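Long-range contact in globin III, extracellular (Lumbricus terrestris, PDB 1X9F), which probably carries oxygen through a bound haem as one globin chain of the extracellular haemoglobin (erythrocruorin) of the earthworm: residues I14-W19 and N83-P88. Residues are numbered along the deposited sequence; the frame is centred on the assembly and turned at random.
Sequences IVQKQW and NLLDDP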
# COMPACT_ATOMS: atom_id res chain seq x y z
N ILE C 14 17.87 -0.59 19.60
CA ILE C 14 17.70 0.45 18.56
C ILE C 14 19.07 0.84 18.00
O ILE C 14 19.25 0.94 16.79
CB ILE C 14 16.95 1.71 19.11
CG1 ILE C 14 15.55 1.35 19.64
CG2 ILE C 14 16.86 2.81 18.05
CD1 ILE C 14 14.53 0.95 18.57
N VAL C 15 20.03 1.04 18.90
CA VAL C 15 21.39 1.43 18.51
C VAL C 15 22.05 0.37 17.61
O VAL C 15 22.62 0.71 16.58
CB VAL C 15 22.25 1.77 19.76
CG1 VAL C 15 23.74 1.81 19.42
CG2 VAL C 15 21.81 3.11 20.36
N GLN C 16 21.94 -0.90 18.00
CA GLN C 16 22.55 -2.01 17.26
C GLN C 16 21.98 -2.19 15.86
O GLN C 16 22.72 -2.41 14.90
CB GLN C 16 22.40 -3.32 18.04
CG GLN C 16 23.26 -3.36 19.27
CD GLN C 16 23.16 -4.67 20.03
OE1 GLN C 16 22.07 -5.19 20.26
NE2 GLN C 16 24.31 -5.19 20.44
N LYS C 17 20.66 -2.08 15.77
CA LYS C 17 19.94 -2.19 14.51
C LYS C 17 20.34 -1.04 13.59
O LYS C 17 20.61 -1.25 12.40
CB LYS C 17 18.44 -2.16 14.78
CG LYS C 17 17.57 -2.35 13.54
CD LYS C 17 16.11 -2.04 13.83
CE LYS C 17 15.43 -3.18 14.58
NZ LYS C 17 14.01 -2.84 14.90
N GLN C 18 20.41 0.16 14.15
CA GLN C 18 20.74 1.34 13.35
C GLN C 18 22.18 1.35 12.87
O GLN C 18 22.46 1.70 11.72
CB GLN C 18 20.38 2.62 14.10
CG GLN C 18 18.89 2.88 14.11
CD GLN C 18 18.47 4.06 14.97
OE1 GLN C 18 17.30 4.43 14.97
NE2 GLN C 18 19.41 4.65 15.69
N TRP C 19 23.10 0.96 13.75
CA TRP C 19 24.51 0.87 13.42
C TRP C 19 24.77 -0.15 12.33
O TRP C 19 25.57 0.08 11.41
CB TRP C 19 25.25 0.47 14.69
CG TRP C 19 26.72 0.25 14.58
CD1 TRP C 19 27.37 -0.95 14.68
CD2 TRP C 19 27.74 1.25 14.44
NE1 TRP C 19 28.73 -0.76 14.60
CE2 TRP C 19 28.99 0.58 14.45
CE3 TRP C 19 27.74 2.64 14.30
CZ2 TRP C 19 30.20 1.25 14.32
CZ3 TRP C 19 28.95 3.31 14.17
CH2 TRP C 19 30.16 2.61 14.18
N ASN C 83 28.43 -4.04 19.63
CA ASN C 83 28.06 -5.44 19.47
C ASN C 83 28.03 -6.21 20.78
O ASN C 83 27.55 -7.35 20.81
CB ASN C 83 28.94 -6.15 18.43
CG ASN C 83 28.40 -5.99 17.02
OD1 ASN C 83 27.61 -6.81 16.55
ND2 ASN C 83 28.79 -4.91 16.35
N LEU C 84 28.51 -5.59 21.85
CA LEU C 84 28.43 -6.21 23.17
C LEU C 84 27.37 -5.57 24.08
O LEU C 84 27.26 -5.92 25.25
CB LEU C 84 29.81 -6.26 23.86
CG LEU C 84 30.81 -7.29 23.31
CD1 LEU C 84 32.15 -7.17 24.01
CD2 LEU C 84 30.28 -8.73 23.41
N LEU C 85 26.57 -4.64 23.54
CA LEU C 85 25.54 -3.98 24.33
C LEU C 85 24.51 -4.94 24.93
O LEU C 85 24.00 -4.71 26.03
CB LEU C 85 24.87 -2.85 23.54
CG LEU C 85 25.69 -1.56 23.39
CD1 LEU C 85 25.10 -0.68 22.29
CD2 LEU C 85 25.76 -0.78 24.70
N ASP C 86 24.21 -6.03 24.22
CA ASP C 86 23.28 -7.02 24.75
C ASP C 86 23.92 -8.00 25.72
O ASP C 86 23.35 -9.05 26.01
CB ASP C 86 22.59 -7.79 23.62
CG ASP C 86 21.23 -8.34 24.04
OD1 ASP C 86 20.76 -9.33 23.43
OD2 ASP C 86 20.55 -7.85 24.98
N ASP C 87 25.11 -7.66 26.23
CA ASP C 87 25.83 -8.53 27.16
C ASP C 87 26.65 -7.66 28.11
O ASP C 87 27.88 -7.58 28.01
CB ASP C 87 26.71 -9.52 26.37
CG ASP C 87 27.37 -10.58 27.25
OD1 ASP C 87 27.48 -10.40 28.49
OD2 ASP C 87 27.83 -11.63 26.79
N PRO C 88 25.96 -6.99 29.03
CA PRO C 88 26.59 -5.99 29.90
C PRO C 88 27.93 -6.37 30.55
O PRO C 88 28.84 -5.54 30.53
CB PRO C 88 25.50 -5.68 30.96
CG PRO C 88 24.38 -6.65 30.70
CD PRO C 88 24.52 -7.14 29.30
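Gln16, on helix 9-20, faces the loop that follows helix 65-83, and the backbones come closest at Gln16 and Asn83, whose CA atoms are 6.9 Å apart. Just after Asn83 the loop turns: residues Leu84 to Asp87 form a type I beta turn, closed by a bond from Asp87 N to Leu84 O of 2.9 Å.

Gln16 carries most of the contact. Its CG is anti to its own carbonyl carbon (chi1 -70°) and the chain is extended beyond CG (chi2 -178°), which carries the amide straight out from the helix to the turn. There NE2 lies 3.9 Å from Leu85 N and equally far from Leu85 CB; both nitrogens are donors, so this is a van der Waals approach. The polar partner of NE2 is instead Ile82 O, a hydrogen bond to the penultimate residue of helix 65-83. The carbonyl branch, OE1, stands 4.3 Å from Asp86 CB.

Beside this polar tip runs a small apolar contact. Val15 CG1, anti to its backbone N (chi1 165°), meets Leu85 CD1 at 4.0 Å, and the two side chains cross at about a right angle. The Asp86 carboxylate bridges two chains, with OD1 bonded to His24 NE2 of the neighbouring Globin II chain and OD2 to His12 NE2 on helix 9-20. Asn83 OD1 bonds to Gly23 N of that Globin II chain, and Asn83 ND2 to Asp79 O.

Within the globin fold, the contact sets the first helix against the loop joining helices 65-83 and 88-103, which correspond to E and F. Val15 also packs on helix 133-148, Leu85 reaches Leu91 of helix 88-103, and Trp19 lies on helix 65-83.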